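Local structure of glucose-6-phosphate 1-dehydrogenase (Kluyveromyces lactis, 7E6I) at residues E210-Q216 against I348-R354; Q216-K220 against G344-I348; P332-R336 against F474-G479; E376-C382 against T396-Y402. The protein catalyses the NADP+-dependent oxidation of glucose 6-phosphate to 6-phosphogluconolactone, the first and rate-limiting step of the oxidative pentose phosphate pathway. All blocks are in the same frame, centred on the assembly; numbering follows the deposited sequence.

Contact 1 of 4, residues E210-Q216 against I348-R354; sequences ENIQSVQ and IRIQFRR
A classic beta bulge interrupts this antiparallel strand pair. Gln213 and Ser214 both face Gln351, so the register slips by one. Gln213 N donates to Gln351 O (2.8 Å), Ser214 N weakly to the same O (3.3 Å). Gln213 makes the corner with phi/psi of -86/-33. Beyond it the strands run at 176°, their axes 4.8 Å apart at closest. Gln351 N bonds Ser214 O (2.9 Å), Gln216 N bonds Arg349 O (2.8 Å) and Arg349 N bonds Gln216 O (2.9 Å). The pair lies in the mixed sheet of the C-terminal domain. Arg349, salt-bridged to Glu347 and Glu367, belongs to the probable second NADP+ site. Before the bulge, Arg353 N bonds Asn211 O (2.7 Å). Val215-Ile350 and Ile212-Phe352 are non-hydrogen-bonded pairs, with Ile212 CG1 3.6 Å from Phe352 CE1. One water joins Gln213 OE1 (2.7 Å) to Arg354 N (3.0 Å); Gln213 NE2 bonds Gly479 O. Another is hydrogen-bonded to Ser214 OG (2.5 Å), Gln216 NE2 (3.1 Å) and Arg349 O (3.1 Å); Gln216 OE1 bonds Arg336 NE.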
# COMPACT_ATOMS: atom_id res chain seq x y z
N GLU A 210 -25.73 0.51 -12.51
CA GLU A 210 -26.88 -0.27 -12.94
C GLU A 210 -26.87 -1.68 -12.37
O GLU A 210 -27.92 -2.32 -12.33
CB GLU A 210 -26.96 -0.31 -14.48
CG GLU A 210 -27.39 1.03 -15.13
CD GLU A 210 -26.27 2.08 -15.19
OE1 GLU A 210 -25.08 1.70 -15.23
OE2 GLU A 210 -26.58 3.30 -15.17
N ASN A 211 -25.71 -2.18 -11.93
CA ASN A 211 -25.61 -3.56 -11.51
C ASN A 211 -24.96 -3.76 -10.15
O ASN A 211 -24.99 -4.89 -9.65
CB ASN A 211 -24.84 -4.39 -12.55
CG ASN A 211 -25.56 -4.46 -13.89
OD1 ASN A 211 -26.47 -5.28 -14.07
ND2 ASN A 211 -25.16 -3.62 -14.82
N ILE A 212 -24.37 -2.73 -9.55
CA ILE A 212 -23.68 -2.87 -8.28
C ILE A 212 -24.48 -2.16 -7.19
O ILE A 212 -24.81 -0.98 -7.30
CB ILE A 212 -22.23 -2.35 -8.37
CG1 ILE A 212 -21.40 -3.35 -9.16
CG2 ILE A 212 -21.63 -2.09 -6.95
CD1 ILE A 212 -19.96 -2.90 -9.44
N GLN A 213 -24.81 -2.93 -6.15
CA GLN A 213 -25.55 -2.48 -4.97
C GLN A 213 -24.63 -1.88 -3.91
O GLN A 213 -25.04 -0.98 -3.16
CB GLN A 213 -26.25 -3.68 -4.34
CG GLN A 213 -27.66 -3.51 -4.06
CD GLN A 213 -28.31 -4.81 -3.64
OE1 GLN A 213 -29.12 -5.34 -4.37
NE2 GLN A 213 -27.96 -5.31 -2.45
N SER A 214 -23.40 -2.39 -3.81
CA SER A 214 -22.57 -2.17 -2.64
C SER A 214 -21.13 -2.52 -2.97
O SER A 214 -20.85 -3.60 -3.49
CB SER A 214 -23.07 -3.02 -1.49
OG SER A 214 -22.12 -3.07 -0.45
N VAL A 215 -20.22 -1.60 -2.63
CA VAL A 215 -18.79 -1.82 -2.71
C VAL A 215 -18.21 -1.69 -1.31
O VAL A 215 -18.50 -0.72 -0.61
CB VAL A 215 -18.14 -0.81 -3.66
CG1 VAL A 215 -16.63 -1.00 -3.69
CG2 VAL A 215 -18.77 -0.92 -5.04
N GLN A 216 -17.35 -2.64 -0.93
CA GLN A 216 -16.70 -2.66 0.37
C GLN A 216 -15.21 -2.96 0.21
O GLN A 216 -14.86 -3.92 -0.50
CB GLN A 216 -17.31 -3.73 1.27
CG GLN A 216 -18.64 -3.40 1.90
CD GLN A 216 -19.09 -4.50 2.85
OE1 GLN A 216 -18.65 -4.54 4.01
NE2 GLN A 216 -19.96 -5.39 2.37
N ILE A 348 -11.97 -7.26 -0.66
CA ILE A 348 -12.89 -6.45 -1.44
C ILE A 348 -14.18 -7.24 -1.59
O ILE A 348 -14.15 -8.40 -2.00
CB ILE A 348 -12.33 -6.12 -2.83
CG1 ILE A 348 -11.05 -5.30 -2.73
CG2 ILE A 348 -13.39 -5.47 -3.71
CD1 ILE A 348 -10.18 -5.48 -3.96
N ARG A 349 -15.32 -6.61 -1.33
CA ARG A 349 -16.60 -7.29 -1.46
C ARG A 349 -17.53 -6.43 -2.28
O ARG A 349 -17.78 -5.27 -1.93
CB ARG A 349 -17.21 -7.58 -0.08
CG ARG A 349 -18.42 -8.52 -0.10
CD ARG A 349 -18.86 -8.81 1.34
NE ARG A 349 -17.88 -9.66 1.99
CZ ARG A 349 -17.89 -10.99 1.88
NH1 ARG A 349 -18.85 -11.58 1.16
NH2 ARG A 349 -16.94 -11.71 2.48
N ILE A 350 -18.06 -6.98 -3.36
CA ILE A 350 -18.93 -6.25 -4.26
C ILE A 350 -20.22 -7.04 -4.38
O ILE A 350 -20.20 -8.22 -4.72
CB ILE A 350 -18.27 -6.04 -5.63
CG1 ILE A 350 -17.16 -5.00 -5.45
CG2 ILE A 350 -19.30 -5.57 -6.63
CD1 ILE A 350 -16.20 -4.91 -6.56
N GLN A 351 -21.34 -6.41 -4.04
CA GLN A 351 -22.65 -7.03 -4.15
C GLN A 351 -23.39 -6.47 -5.35
O GLN A 351 -23.46 -5.25 -5.52
CB GLN A 351 -23.50 -6.82 -2.89
CG GLN A 351 -24.60 -7.84 -2.81
CD GLN A 351 -25.38 -7.80 -1.52
OE1 GLN A 351 -25.81 -6.75 -1.09
NE2 GLN A 351 -25.57 -8.96 -0.90
N PHE A 352 -23.94 -7.36 -6.17
CA PHE A 352 -24.63 -6.94 -7.38
C PHE A 352 -26.14 -6.85 -7.15
O PHE A 352 -26.69 -7.41 -6.19
CB PHE A 352 -24.29 -7.88 -8.53
CG PHE A 352 -22.84 -7.83 -8.90
CD1 PHE A 352 -22.38 -6.88 -9.82
CD2 PHE A 352 -21.92 -8.69 -8.31
CE1 PHE A 352 -21.03 -6.81 -10.15
CE2 PHE A 352 -20.57 -8.62 -8.65
CZ PHE A 352 -20.13 -7.69 -9.57
N ARG A 353 -26.81 -6.11 -8.03
CA ARG A 353 -28.24 -5.88 -7.89
C ARG A 353 -29.04 -7.09 -8.32
O ARG A 353 -28.60 -7.90 -9.14
CB ARG A 353 -28.68 -4.68 -8.72
CG ARG A 353 -28.30 -3.37 -8.15
CD ARG A 353 -28.89 -2.25 -8.98
NE ARG A 353 -28.15 -1.02 -8.74
CZ ARG A 353 -28.33 -0.23 -7.68
NH1 ARG A 353 -29.25 -0.52 -6.76
NH2 ARG A 353 -27.58 0.87 -7.56
N ARG A 354 -30.24 -7.20 -7.76
CA ARG A 354 -31.25 -8.13 -8.24
C ARG A 354 -32.34 -7.37 -8.99
O ARG A 354 -32.60 -6.19 -8.70
CB ARG A 354 -31.87 -8.91 -7.06
CG ARG A 354 -31.12 -10.21 -6.73
CD ARG A 354 -31.63 -11.46 -7.53
NE ARG A 354 -31.22 -11.47 -8.95
CZ ARG A 354 -30.11 -12.04 -9.41
NH1 ARG A 354 -29.25 -12.66 -8.61
NH2 ARG A 354 -29.83 -11.98 -10.71
O HOH W 1 -31.50 -5.58 -5.64
O HOH W 2 -20.57 -5.08 -0.69

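Contact 2 of 4, residues Q216-K220 against G344-I348; sequences QVVFK and GKVEI
Gln216 enters the pair through its backbone: its O lies 3.3 Å from Ile348 CA, a CA-H...O contact. Its OE1 is bonded to Arg336 on the adjoining strand. Both segments are extended, antiparallel at 176°, with axes 4.7 Å apart. Val217 and Ile348 form a non-hydrogen-bonded pair (CA to CA 4.7 Å). Val218 and Glu347 form a hydrogen-bonded pair: Val218 N donates to Glu347 O at 2.7 Å, and Glu347 N to Val218 O at 2.8 Å. Phe219 and Val346, both chi1 t, form a non-hydrogen-bonded pair, with Phe219 CD2 3.6 Å from Val346 CG2. Lys220 N bonds Lys345 O at 2.8 Å, and Lys345 N bonds Lys220 O at 2.9 Å. Lys220 NZ forms a salt bridge with Glu343, and Lys345 NZ one with Glu347 OE1 at 3.0 Å. Glu347 is also salt-bridged to Arg349 and Arg371. Val217, Phe219, Val346 and Ile348 share the face where helix 236-254 packs; the others lie on the reverse. This regular antiparallel pair belongs to the mixed sheet of the C-terminal domain. Bound glucose 6-phosphate sits at the Phe219 end of one face (nearest atoms about 4 Å), and the probable second NADP+ site at Lys345 on the other.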
# COMPACT_ATOMS: atom_id res chain seq x y z
N GLN A 216 -17.35 -2.64 -0.93
CA GLN A 216 -16.70 -2.66 0.37
C GLN A 216 -15.21 -2.96 0.21
O GLN A 216 -14.86 -3.92 -0.50
CB GLN A 216 -17.31 -3.73 1.27
CG GLN A 216 -18.64 -3.40 1.90
CD GLN A 216 -19.09 -4.50 2.85
OE1 GLN A 216 -18.65 -4.54 4.01
NE2 GLN A 216 -19.96 -5.39 2.37
N VAL A 217 -14.36 -2.17 0.85
CA VAL A 217 -12.95 -2.49 1.03
C VAL A 217 -12.72 -2.72 2.52
O VAL A 217 -13.08 -1.86 3.33
CB VAL A 217 -12.02 -1.38 0.50
CG1 VAL A 217 -10.58 -1.81 0.62
CG2 VAL A 217 -12.35 -1.05 -0.94
N VAL A 218 -12.15 -3.86 2.89
CA VAL A 218 -12.19 -4.35 4.26
C VAL A 218 -10.77 -4.68 4.73
O VAL A 218 -10.04 -5.39 4.04
CB VAL A 218 -13.08 -5.60 4.39
CG1 VAL A 218 -13.02 -6.12 5.80
CG2 VAL A 218 -14.52 -5.27 3.97
N PHE A 219 -10.40 -4.15 5.90
CA PHE A 219 -9.09 -4.37 6.51
C PHE A 219 -9.32 -4.80 7.95
O PHE A 219 -9.95 -4.07 8.73
CB PHE A 219 -8.24 -3.09 6.45
CG PHE A 219 -6.94 -3.15 7.23
CD1 PHE A 219 -6.92 -2.92 8.60
CD2 PHE A 219 -5.74 -3.36 6.58
CE1 PHE A 219 -5.71 -2.93 9.31
CE2 PHE A 219 -4.54 -3.36 7.27
CZ PHE A 219 -4.53 -3.14 8.64
N LYS A 220 -8.80 -5.97 8.30
CA LYS A 220 -8.94 -6.50 9.64
C LYS A 220 -7.57 -6.96 10.09
O LYS A 220 -6.87 -7.66 9.34
CB LYS A 220 -9.92 -7.66 9.70
CG LYS A 220 -11.38 -7.28 9.66
CD LYS A 220 -12.23 -8.52 9.51
CE LYS A 220 -13.11 -8.76 10.74
NZ LYS A 220 -14.03 -9.93 10.55
N GLY A 344 -7.04 -11.60 10.67
CA GLY A 344 -6.30 -10.75 9.76
C GLY A 344 -6.74 -11.02 8.34
O GLY A 344 -6.78 -12.17 7.89
N LYS A 345 -7.06 -9.94 7.63
CA LYS A 345 -7.73 -10.04 6.34
C LYS A 345 -7.74 -8.69 5.64
O LYS A 345 -8.06 -7.66 6.26
CB LYS A 345 -9.17 -10.49 6.56
CG LYS A 345 -9.82 -11.22 5.46
CD LYS A 345 -11.13 -11.81 5.98
CE LYS A 345 -12.23 -10.77 6.11
NZ LYS A 345 -13.57 -11.39 5.80
N VAL A 346 -7.42 -8.66 4.36
CA VAL A 346 -7.75 -7.52 3.51
C VAL A 346 -8.57 -8.04 2.35
O VAL A 346 -8.15 -8.97 1.65
CB VAL A 346 -6.50 -6.77 3.02
CG1 VAL A 346 -6.90 -5.74 1.97
CG2 VAL A 346 -5.79 -6.08 4.20
N GLU A 347 -9.72 -7.41 2.11
CA GLU A 347 -10.73 -8.03 1.27
C GLU A 347 -11.56 -6.96 0.58
O GLU A 347 -11.86 -5.91 1.17
CB GLU A 347 -11.62 -8.94 2.13
CG GLU A 347 -12.38 -9.96 1.39
CD GLU A 347 -12.98 -11.00 2.32
OE1 GLU A 347 -14.09 -10.73 2.87
OE2 GLU A 347 -12.35 -12.08 2.50
N ILE A 348 -11.97 -7.26 -0.66
CA ILE A 348 -12.89 -6.45 -1.44
C ILE A 348 -14.18 -7.24 -1.59
O ILE A 348 -14.15 -8.40 -2.00
CB ILE A 348 -12.33 -6.12 -2.83
CG1 ILE A 348 -11.05 -5.30 -2.73
CG2 ILE A 348 -13.39 -5.47 -3.71
CD1 ILE A 348 -10.18 -5.48 -3.96

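Contact 3 of 4, residues P332-R336 against F474-G479; sequences PIVMR and FLADHG
Val334, His478 and Leu475 have the largest areas buried here, where the last part of helix 471-476 and the residues after it meet a strand. No direct hydrogen bond crosses the contact. Val334 (chi1 t) lies in extended backbone and directs its CB toward the other segment. Its CG2 sits 3.6 Å from His478 CG and 3.9 Å from Phe474 CE2, while its CG1 lies 4.1 Å from Leu475 CD2. The CA-to-CB bond of His478 (chi1 m) also points toward 332-336. Its ring is held by ND1, which donates to Phe474 O at 2.6 Å, and by NE2, which bonds Asp284. His478 N bonds Leu475 O at 2.8 Å; overlapping this, a type I turn runs from Ala476 to Gly479. Leu475 (m, t) brings its side-chain end nearer the strand: CD1 is 3.7 Å from Arg336 NE, over one face of the guanidinium. Arg336, chi1 p, bonds Gln216 through NE and belongs to the probable second NADP+ site. At the other end, Pro332 CB is 3.9 Å from His478 CB, and Pro332 CG is 3.3 Å from His478 O. A water lies 2.8 Å from Pro332 O and 3.0 Å from His478 O. Segment 474-479 thus packs on one face of strand 333-338. On the reverse face, Ile333 and Met335 pack against helix 236-254. Strands 212-220 and 316-321 flank this strand in the sheet.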
# COMPACT_ATOMS: atom_id res chain seq x y z
N PRO A 332 -23.54 3.24 -2.76
CA PRO A 332 -22.89 3.46 -1.46
C PRO A 332 -21.60 2.65 -1.38
O PRO A 332 -21.59 1.46 -1.66
CB PRO A 332 -23.93 2.99 -0.44
CG PRO A 332 -25.02 2.30 -1.24
CD PRO A 332 -24.64 2.27 -2.68
N ILE A 333 -20.52 3.32 -1.00
CA ILE A 333 -19.21 2.70 -0.85
C ILE A 333 -18.80 2.77 0.62
O ILE A 333 -18.95 3.81 1.26
CB ILE A 333 -18.18 3.41 -1.74
CG1 ILE A 333 -18.55 3.19 -3.20
CG2 ILE A 333 -16.76 2.96 -1.43
CD1 ILE A 333 -17.89 4.20 -4.10
N VAL A 334 -18.30 1.66 1.16
CA VAL A 334 -17.82 1.65 2.53
C VAL A 334 -16.36 1.18 2.55
O VAL A 334 -16.01 0.17 1.94
CB VAL A 334 -18.68 0.75 3.44
CG1 VAL A 334 -18.04 0.62 4.83
CG2 VAL A 334 -20.08 1.31 3.56
N MET A 335 -15.53 1.92 3.27
CA MET A 335 -14.20 1.46 3.66
C MET A 335 -14.23 1.23 5.16
O MET A 335 -14.71 2.09 5.90
CB MET A 335 -13.12 2.47 3.30
CG MET A 335 -12.64 2.38 1.85
SD MET A 335 -11.28 3.55 1.51
CE MET A 335 -10.97 4.15 3.16
N ARG A 336 -13.74 0.08 5.60
CA ARG A 336 -13.76 -0.20 7.03
C ARG A 336 -12.46 -0.90 7.41
O ARG A 336 -12.03 -1.84 6.74
CB ARG A 336 -14.99 -1.03 7.42
CG ARG A 336 -15.17 -2.39 6.73
CD ARG A 336 -16.57 -2.92 7.07
NE ARG A 336 -17.05 -4.05 6.27
CZ ARG A 336 -16.85 -5.33 6.59
NH1 ARG A 336 -16.16 -5.62 7.68
NH2 ARG A 336 -17.33 -6.31 5.83
N PHE A 474 -24.75 -0.57 9.91
CA PHE A 474 -24.10 0.38 9.01
C PHE A 474 -24.01 -0.18 7.59
O PHE A 474 -24.29 0.52 6.62
CB PHE A 474 -22.71 0.72 9.58
CG PHE A 474 -22.01 1.87 8.88
CD1 PHE A 474 -22.21 3.19 9.29
CD2 PHE A 474 -21.11 1.63 7.84
CE1 PHE A 474 -21.55 4.24 8.66
CE2 PHE A 474 -20.44 2.68 7.21
CZ PHE A 474 -20.66 3.99 7.62
N LEU A 475 -23.63 -1.46 7.46
CA LEU A 475 -23.51 -2.04 6.13
C LEU A 475 -24.87 -2.14 5.44
O LEU A 475 -25.01 -1.78 4.27
CB LEU A 475 -22.83 -3.41 6.21
CG LEU A 475 -21.40 -3.34 6.77
CD1 LEU A 475 -20.69 -4.70 6.77
CD2 LEU A 475 -20.59 -2.30 6.03
N ALA A 476 -25.88 -2.61 6.17
CA ALA A 476 -27.21 -2.69 5.58
C ALA A 476 -27.76 -1.32 5.23
O ALA A 476 -28.56 -1.19 4.31
CB ALA A 476 -28.16 -3.44 6.52
N ASP A 477 -27.32 -0.29 5.93
CA ASP A 477 -27.64 1.08 5.57
C ASP A 477 -26.90 1.55 4.33
O ASP A 477 -27.25 2.60 3.78
CB ASP A 477 -27.26 2.00 6.73
CG ASP A 477 -28.36 2.93 7.11
OD1 ASP A 477 -28.96 3.55 6.21
OD2 ASP A 477 -28.60 3.03 8.33
N HIS A 478 -25.87 0.83 3.89
CA HIS A 478 -25.10 1.21 2.72
C HIS A 478 -25.27 0.19 1.60
O HIS A 478 -24.34 -0.11 0.85
CB HIS A 478 -23.63 1.40 3.07
CG HIS A 478 -23.39 2.61 3.90
ND1 HIS A 478 -23.75 2.68 5.23
CD2 HIS A 478 -22.87 3.82 3.58
CE1 HIS A 478 -23.44 3.88 5.70
NE2 HIS A 478 -22.92 4.59 4.71
N GLY A 479 -26.48 -0.35 1.49
CA GLY A 479 -26.85 -1.13 0.33
C GLY A 479 -26.47 -2.58 0.37
O GLY A 479 -26.73 -3.30 -0.60
O HOH W 3 -21.31 -0.28 0.57

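Contact 4 of 4, residues E376-C382 against T396-Y402; sequences EAIYLKC and TELDLTY
Ile378, Leu380, Cys382, Leu398, Leu400 and Tyr402 make the apolar side of this two-stranded contact. Ile378 (m, t) puts CD1 3.5 Å from Tyr402 CE1, at the ring edge. Leu380 (m, p) places CD1 4.2 Å from Leu400 CD1 (m, p), and Cys382 SG is 4.0 Å from Leu398 CD1. The backbones are antiparallel at 160°, with axes 4.7 Å apart. Three hydrogen-bonded pairs join them: Ile378 with Leu400, Leu380 with Leu398, and Cys382 with Thr396. Leu400 N to Ile378 O is 2.9 Å, with a weak return from Ile378 N to Leu400 O at 3.3 Å. Leu380 N to Leu398 O is 3.1 Å, and Leu398 N to Leu380 O is 2.9 Å. Cys382 N to Thr396 O and Thr396 N to Cys382 O are both 2.7 Å. A weak bond from Tyr402 N to Glu376 O, 3.4 Å, adds to these. The opposite face carries Ala377, Tyr379, Lys381, Glu397, Asp399 and Thr401. Tyr379 (chi1 m) turns its ring edge to Asp399, with CD1 2.9 Å from OD1. This is a beta hairpin at the border of the mixed sheet, and by similarity its Tyr379-Lys381 and Asp399-Thr401 help bind the second NADP+.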
# COMPACT_ATOMS: atom_id res chain seq x y z
N GLU A 376 -4.69 -15.13 -1.18
CA GLU A 376 -5.04 -14.59 -2.50
C GLU A 376 -6.06 -15.45 -3.23
O GLU A 376 -5.76 -16.59 -3.60
CB GLU A 376 -3.79 -14.47 -3.38
CG GLU A 376 -2.79 -13.46 -2.94
CD GLU A 376 -1.57 -14.11 -2.32
OE1 GLU A 376 -1.74 -15.04 -1.49
OE2 GLU A 376 -0.44 -13.70 -2.67
N ALA A 377 -7.27 -14.93 -3.44
CA ALA A 377 -8.33 -15.71 -4.05
C ALA A 377 -9.41 -14.78 -4.58
O ALA A 377 -9.51 -13.61 -4.18
CB ALA A 377 -8.93 -16.71 -3.07
N ILE A 378 -10.23 -15.32 -5.49
CA ILE A 378 -11.43 -14.66 -5.96
C ILE A 378 -12.59 -15.63 -5.81
O ILE A 378 -12.47 -16.80 -6.19
CB ILE A 378 -11.28 -14.19 -7.42
CG1 ILE A 378 -10.23 -13.09 -7.49
CG2 ILE A 378 -12.60 -13.72 -7.97
CD1 ILE A 378 -9.62 -12.93 -8.86
N TYR A 379 -13.70 -15.17 -5.25
CA TYR A 379 -14.90 -15.99 -5.06
C TYR A 379 -16.09 -15.29 -5.69
O TYR A 379 -16.25 -14.07 -5.55
CB TYR A 379 -15.20 -16.24 -3.58
CG TYR A 379 -14.02 -16.75 -2.79
CD1 TYR A 379 -13.63 -18.08 -2.89
CD2 TYR A 379 -13.28 -15.91 -1.97
CE1 TYR A 379 -12.55 -18.56 -2.18
CE2 TYR A 379 -12.19 -16.37 -1.28
CZ TYR A 379 -11.83 -17.71 -1.38
OH TYR A 379 -10.75 -18.21 -0.69
N LEU A 380 -16.94 -16.07 -6.36
CA LEU A 380 -18.16 -15.55 -6.97
C LEU A 380 -19.34 -16.34 -6.45
O LEU A 380 -19.37 -17.57 -6.58
CB LEU A 380 -18.10 -15.64 -8.50
CG LEU A 380 -17.05 -14.82 -9.25
CD1 LEU A 380 -15.76 -15.57 -9.25
CD2 LEU A 380 -17.47 -14.52 -10.69
N LYS A 381 -20.29 -15.65 -5.84
CA LYS A 381 -21.54 -16.26 -5.46
C LYS A 381 -22.43 -16.30 -6.70
O LYS A 381 -22.74 -15.25 -7.28
CB LYS A 381 -22.17 -15.47 -4.33
CG LYS A 381 -23.36 -16.14 -3.69
CD LYS A 381 -23.60 -15.59 -2.33
CE LYS A 381 -24.98 -15.90 -1.87
NZ LYS A 381 -25.44 -14.81 -0.98
N CYS A 382 -22.82 -17.50 -7.12
CA CYS A 382 -23.57 -17.68 -8.36
C CYS A 382 -24.83 -18.48 -8.10
O CYS A 382 -25.04 -19.04 -7.02
CB CYS A 382 -22.74 -18.38 -9.44
SG CYS A 382 -21.23 -17.49 -9.91
N THR A 396 -24.20 -21.25 -5.65
CA THR A 396 -22.93 -21.93 -5.83
C THR A 396 -21.83 -20.91 -5.58
O THR A 396 -21.90 -19.79 -6.09
CB THR A 396 -22.84 -22.48 -7.25
OG1 THR A 396 -23.85 -23.48 -7.42
CG2 THR A 396 -21.45 -23.05 -7.51
N GLU A 397 -20.83 -21.29 -4.79
CA GLU A 397 -19.62 -20.51 -4.61
C GLU A 397 -18.56 -21.02 -5.58
O GLU A 397 -18.10 -22.15 -5.45
CB GLU A 397 -19.11 -20.61 -3.18
CG GLU A 397 -19.12 -19.31 -2.42
CD GLU A 397 -18.38 -19.40 -1.10
OE1 GLU A 397 -19.06 -19.47 -0.05
OE2 GLU A 397 -17.12 -19.41 -1.13
N LEU A 398 -18.15 -20.18 -6.53
CA LEU A 398 -17.07 -20.52 -7.44
C LEU A 398 -15.74 -20.07 -6.85
O LEU A 398 -15.60 -18.91 -6.46
CB LEU A 398 -17.29 -19.89 -8.81
CG LEU A 398 -18.46 -20.48 -9.60
CD1 LEU A 398 -18.38 -20.08 -11.09
CD2 LEU A 398 -18.53 -22.01 -9.44
N ASP A 399 -14.79 -20.99 -6.77
CA ASP A 399 -13.47 -20.77 -6.19
C ASP A 399 -12.45 -20.58 -7.31
O ASP A 399 -12.21 -21.49 -8.09
CB ASP A 399 -13.04 -21.97 -5.36
CG ASP A 399 -13.13 -21.73 -3.89
OD1 ASP A 399 -14.00 -20.92 -3.49
OD2 ASP A 399 -12.36 -22.36 -3.12
N LEU A 400 -11.85 -19.41 -7.36
CA LEU A 400 -10.68 -19.19 -8.19
C LEU A 400 -9.48 -18.98 -7.27
O LEU A 400 -8.94 -17.88 -7.13
CB LEU A 400 -10.89 -18.02 -9.13
CG LEU A 400 -11.76 -18.21 -10.37
CD1 LEU A 400 -13.13 -18.74 -10.03
CD2 LEU A 400 -11.89 -16.87 -11.04
N THR A 401 -9.12 -20.05 -6.56
CA THR A 401 -7.98 -19.98 -5.66
C THR A 401 -6.71 -19.85 -6.49
O THR A 401 -6.46 -20.64 -7.40
CB THR A 401 -7.92 -21.22 -4.76
OG1 THR A 401 -8.57 -20.93 -3.51
CG2 THR A 401 -6.48 -21.64 -4.49
N TYR A 402 -5.93 -18.81 -6.19
CA TYR A 402 -4.74 -18.56 -6.98
C TYR A 402 -3.56 -19.41 -6.54
O TYR A 402 -2.54 -19.44 -7.25
CB TYR A 402 -4.39 -17.07 -6.91
CG TYR A 402 -5.01 -16.27 -8.04
CD1 TYR A 402 -6.29 -15.72 -7.93
CD2 TYR A 402 -4.33 -16.09 -9.24
CE1 TYR A 402 -6.85 -14.99 -8.99
CE2 TYR A 402 -4.87 -15.36 -10.27
CZ TYR A 402 -6.13 -14.82 -10.16
OH TYR A 402 -6.64 -14.10 -11.23

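In the fold
All four contacts involve the mixed sheet of the C-terminal domain. Contacts 1 and 2 are successive parts of the pairing between strands 212-220 and 345-352. They share Gln216 and Ile348, and their centres are about 15 Å apart. Contact 3 adds the neighbouring strand 333-338 and helix 471-476. Its centre lies about 11 Å from that of contact 1 and about 13 Å from that of contact 2, and Arg336 bonds Gln216 of both. Contact 4 is the hairpin at the far border, beyond strand 367-373. It is about 22 Å from contact 3, centre to centre. Along the chain, 332-336 falls between the segments of contacts 1 and 2, while 474-479 follows all of contact 4. Each contact contributes residues to the probable second NADP+ site.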